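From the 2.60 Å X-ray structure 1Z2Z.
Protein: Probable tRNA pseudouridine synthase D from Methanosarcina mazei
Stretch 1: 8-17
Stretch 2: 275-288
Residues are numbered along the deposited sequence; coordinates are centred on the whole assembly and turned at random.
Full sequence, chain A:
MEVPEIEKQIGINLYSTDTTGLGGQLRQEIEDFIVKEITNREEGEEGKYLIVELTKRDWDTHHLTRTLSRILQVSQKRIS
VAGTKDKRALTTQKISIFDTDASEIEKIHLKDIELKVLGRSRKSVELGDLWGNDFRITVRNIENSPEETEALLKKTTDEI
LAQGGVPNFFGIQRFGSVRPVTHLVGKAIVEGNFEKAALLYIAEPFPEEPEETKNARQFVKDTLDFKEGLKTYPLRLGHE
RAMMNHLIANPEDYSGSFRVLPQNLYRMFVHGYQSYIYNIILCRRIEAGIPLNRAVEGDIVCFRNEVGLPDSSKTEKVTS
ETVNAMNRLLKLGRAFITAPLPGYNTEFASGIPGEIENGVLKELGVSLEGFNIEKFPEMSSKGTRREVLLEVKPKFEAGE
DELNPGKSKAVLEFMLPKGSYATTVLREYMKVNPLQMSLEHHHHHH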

# COMPACT_ATOMS: atom_id res chain seq x y z
N LYS A 8 6.62 -4.37 13.37
CA LYS A 8 7.02 -5.75 13.62
C LYS A 8 5.77 -6.62 13.73
O LYS A 8 5.82 -7.83 13.49
N GLN A 9 4.65 -6.00 14.08
CA GLN A 9 3.39 -6.72 14.23
C GLN A 9 2.74 -7.08 12.90
O GLN A 9 1.67 -7.68 12.86
N ILE A 10 3.41 -6.68 11.82
CA ILE A 10 2.94 -6.98 10.48
C ILE A 10 4.08 -7.53 9.63
O ILE A 10 4.16 -7.23 8.44
N GLY A 11 4.97 -8.30 10.26
CA GLY A 11 6.05 -8.93 9.54
C GLY A 11 7.36 -8.20 9.33
O GLY A 11 8.43 -8.82 9.42
N ILE A 12 7.29 -6.92 9.02
CA ILE A 12 8.50 -6.12 8.81
C ILE A 12 9.21 -6.01 10.15
O ILE A 12 8.57 -5.97 11.19
N ASN A 13 10.54 -5.97 10.12
CA ASN A 13 11.30 -5.87 11.36
C ASN A 13 12.73 -5.42 11.12
O ASN A 13 13.60 -5.70 11.93
N LEU A 14 12.97 -4.73 10.03
CA LEU A 14 14.32 -4.27 9.74
C LEU A 14 14.34 -3.29 8.59
O LEU A 14 13.33 -2.68 8.27
N TYR A 15 15.51 -3.16 7.97
CA TYR A 15 15.72 -2.23 6.87
C TYR A 15 16.79 -2.77 5.91
O TYR A 15 17.87 -3.16 6.35
N SER A 16 16.50 -2.77 4.61
CA SER A 16 17.46 -3.27 3.63
C SER A 16 18.75 -2.42 3.70
O SER A 16 19.83 -2.87 3.30
N THR A 17 18.62 -1.20 4.21
CA THR A 17 19.76 -0.31 4.33
C THR A 17 20.22 -0.27 5.79
O THR A 17 19.40 -0.33 6.71
N SER A 275 0.11 -11.32 3.19
CA SER A 275 1.03 -10.20 3.07
C SER A 275 1.93 -10.21 4.30
O SER A 275 3.12 -9.91 4.21
N TYR A 276 1.37 -10.59 5.44
CA TYR A 276 2.12 -10.66 6.67
C TYR A 276 3.29 -11.62 6.50
O TYR A 276 4.47 -11.25 6.66
N ILE A 277 2.96 -12.87 6.18
CA ILE A 277 3.95 -13.91 5.99
C ILE A 277 4.97 -13.48 4.94
O ILE A 277 6.18 -13.69 5.08
N TYR A 278 4.47 -12.84 3.89
CA TYR A 278 5.34 -12.37 2.84
C TYR A 278 6.40 -11.38 3.37
O TYR A 278 7.56 -11.42 2.97
N ASN A 279 6.00 -10.50 4.29
CA ASN A 279 6.94 -9.52 4.86
C ASN A 279 8.05 -10.23 5.61
O ASN A 279 9.23 -9.99 5.38
N ILE A 280 7.65 -11.09 6.54
CA ILE A 280 8.62 -11.84 7.32
C ILE A 280 9.65 -12.44 6.38
O ILE A 280 10.84 -12.19 6.51
N ILE A 281 9.15 -13.23 5.41
CA ILE A 281 10.01 -13.90 4.43
C ILE A 281 11.00 -12.96 3.77
O ILE A 281 12.19 -13.27 3.67
N LEU A 282 10.51 -11.81 3.31
CA LEU A 282 11.36 -10.84 2.64
C LEU A 282 12.50 -10.37 3.54
O LEU A 282 13.59 -10.03 3.05
N CYS A 283 12.24 -10.34 4.84
CA CYS A 283 13.21 -9.91 5.85
C CYS A 283 14.25 -10.99 6.07
O CYS A 283 15.46 -10.76 5.92
N ARG A 284 13.76 -12.16 6.45
CA ARG A 284 14.61 -13.31 6.70
C ARG A 284 15.59 -13.44 5.53
O ARG A 284 16.77 -13.69 5.73
N ARG A 285 15.10 -13.24 4.32
CA ARG A 285 15.97 -13.33 3.16
C ARG A 285 16.98 -12.20 3.12
O ARG A 285 18.10 -12.38 2.63
N ILE A 286 16.59 -11.03 3.62
CA ILE A 286 17.50 -9.89 3.66
C ILE A 286 18.53 -10.16 4.75
O ILE A 286 19.65 -9.65 4.70
N GLU A 287 18.14 -10.95 5.75
CA GLU A 287 19.07 -11.28 6.82
C GLU A 287 20.03 -12.34 6.34
O GLU A 287 21.22 -12.29 6.63
N ALA A 288 19.52 -13.32 5.59
CA ALA A 288 20.35 -14.39 5.08
C ALA A 288 21.50 -13.86 4.22
O ALA A 288 22.44 -14.59 3.91

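Stretch 1, an irregular segment after its first residue, runs along one side of the helix of stretch 2, and the face it covers is built from Y276, N279, C283 and I286, with I280 and E287 beside them. Q9 turns its side chain (m, t) away, and it meets the helix through its backbone: its O lies 3.9 Å from CE1 of Y276. That tyrosine, chi1 t, sets out sideways, yet its ring reaches the chain, where C of I10 sits at the ring edge, 3.4 Å from CD1.

I10 (p, t) also points sideways, leaving its peptide closest to the helix. At G11 the two backbones come nearest, with CA 4.5 Å from the CA of I280 and 3.6 Å from its CG1. Glycine suits this place twice over: a CB would clash with CB of N279 and O of Y276, and the backbone angles, phi 87° and psi -41°, would jam it against the preceding carbonyl.

I12 (m, t) lies sideways, its CG1 3.7 Å from CG of N279, while its CA rests 3.9 Å from SG of C283. N13, chi1 p, starts sideways but brings its end nearer, placing OD1 3.4 Å from the same SG. The compact cysteine, chi1 m, points toward stretch 1 and fits beneath this close-lying chain.

L14 is the main apolar anchor, pointing toward the helix with chi1 p and chi2 between wells at 98°. Its CD2 packs 3.5 Å from CB of C283 and 3.9 Å from CG of E287, the aliphatic part of an acid whose OE1 accepts a weak hydrogen bond from NH1 of R284 at 3.5 Å, part of a salt bridge. Its CD1 meets CG2 of I286 (m, t) at 3.9 Å. S16, chi1 p, adds a looser contact, CB to I286 CD1 at 4.3 Å. Y15 and T17 point away.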

# COMPACT_ATOMS: atom_id res chain seq x y z
CB LYS A 8 7.86 -5.86 14.90
CG LYS A 8 9.12 -5.00 14.88
CD LYS A 8 9.70 -4.75 16.28
CE LYS A 8 10.87 -5.67 16.60
NZ LYS A 8 11.47 -5.36 17.93
CB GLN A 9 2.41 -5.90 15.06
CG GLN A 9 2.85 -5.68 16.48
CD GLN A 9 2.08 -4.56 17.14
OE1 GLN A 9 2.20 -4.33 18.35
NE2 GLN A 9 1.27 -3.85 16.35
CB ILE A 10 2.35 -5.74 9.78
CG1 ILE A 10 3.38 -4.62 9.73
CG2 ILE A 10 1.07 -5.30 10.49
CD1 ILE A 10 2.86 -3.36 9.08
CB ILE A 12 8.13 -4.74 8.34
CG1 ILE A 12 7.19 -4.89 7.14
CG2 ILE A 12 9.40 -3.92 8.06
CD1 ILE A 12 6.55 -3.60 6.67
CB ASN A 13 11.31 -7.21 12.09
CG ASN A 13 12.40 -8.13 11.58
OD1 ASN A 13 12.54 -8.36 10.37
ND2 ASN A 13 13.19 -8.68 12.50
CB LEU A 14 15.22 -5.45 9.44
CG LEU A 14 14.76 -6.34 8.29
CD1 LEU A 14 15.47 -6.00 6.99
CD2 LEU A 14 15.04 -7.76 8.67
CB TYR A 15 16.21 -0.88 7.42
CG TYR A 15 15.26 -0.21 8.39
CD1 TYR A 15 14.23 0.61 7.94
CD2 TYR A 15 15.43 -0.34 9.77
CE1 TYR A 15 13.39 1.28 8.83
CE2 TYR A 15 14.59 0.33 10.68
CZ TYR A 15 13.58 1.14 10.20
OH TYR A 15 12.74 1.80 11.06
CB SER A 16 16.88 -3.21 2.22
OG SER A 16 17.14 -1.96 1.60
CB THR A 17 19.38 1.11 3.90
OG1 THR A 17 18.38 1.62 4.79
CG2 THR A 17 18.85 1.13 2.48
CB SER A 275 0.24 -8.90 2.95
OG SER A 275 -0.56 -8.94 1.78
CB TYR A 276 1.22 -11.15 7.78
CG TYR A 276 1.94 -11.49 9.05
CD1 TYR A 276 2.51 -10.49 9.85
CD2 TYR A 276 2.03 -12.81 9.49
CE1 TYR A 276 3.13 -10.81 11.05
CE2 TYR A 276 2.66 -13.13 10.68
CZ TYR A 276 3.20 -12.13 11.46
OH TYR A 276 3.81 -12.47 12.64
CB ILE A 277 3.27 -15.23 5.57
CG1 ILE A 277 2.41 -15.72 6.75
CG2 ILE A 277 4.33 -16.24 5.15
CD1 ILE A 277 1.36 -16.79 6.41
CB TYR A 278 4.51 -11.77 1.72
CG TYR A 278 5.31 -10.92 0.78
CD1 TYR A 278 5.65 -9.63 1.10
CD2 TYR A 278 5.73 -11.42 -0.44
CE1 TYR A 278 6.38 -8.84 0.24
CE2 TYR A 278 6.46 -10.65 -1.31
CZ TYR A 278 6.79 -9.35 -0.97
OH TYR A 278 7.49 -8.57 -1.85
CB ASN A 279 6.21 -8.58 5.83
CG ASN A 279 5.47 -7.47 5.12
OD1 ASN A 279 4.37 -7.08 5.54
ND2 ASN A 279 6.06 -6.95 4.06
CB ILE A 280 7.92 -12.96 8.08
CG1 ILE A 280 6.75 -12.37 8.87
CG2 ILE A 280 8.89 -13.63 9.02
CD1 ILE A 280 5.99 -13.38 9.65
CB ILE A 281 9.16 -14.57 3.34
CG1 ILE A 281 8.45 -15.80 3.92
CG2 ILE A 281 10.05 -14.96 2.15
CD1 ILE A 281 7.39 -16.39 3.02
CB LEU A 282 10.53 -9.64 2.22
CG LEU A 282 10.96 -9.04 0.88
CD1 LEU A 282 10.02 -7.90 0.53
CD2 LEU A 282 12.41 -8.57 0.94
CB CYS A 283 12.51 -9.64 7.18
SG CYS A 283 11.43 -8.20 7.21
CB ARG A 284 13.75 -14.57 6.81
CG ARG A 284 14.24 -15.55 7.85
CD ARG A 284 14.17 -14.96 9.25
NE ARG A 284 12.82 -14.92 9.80
CZ ARG A 284 12.49 -14.27 10.91
NH1 ARG A 284 13.42 -13.58 11.58
NH2 ARG A 284 11.24 -14.29 11.37
CB ARG A 285 15.15 -13.34 1.87
CG ARG A 285 15.98 -13.54 0.61
CD ARG A 285 15.11 -14.08 -0.50
NE ARG A 285 15.85 -14.34 -1.73
CZ ARG A 285 16.52 -13.42 -2.41
NH1 ARG A 285 17.16 -13.75 -3.52
NH2 ARG A 285 16.55 -12.17 -1.97
CB ILE A 286 16.76 -8.56 3.98
CG1 ILE A 286 15.84 -8.18 2.82
CG2 ILE A 286 17.77 -7.44 4.23
CD1 ILE A 286 14.94 -6.97 3.08
CB GLU A 287 18.32 -11.80 8.04
CG GLU A 287 17.48 -10.75 8.74
CD GLU A 287 16.79 -11.32 9.95
OE1 GLU A 287 16.18 -12.41 9.84
OE2 GLU A 287 16.85 -10.68 11.01
CB ALA A 288 19.51 -15.37 4.27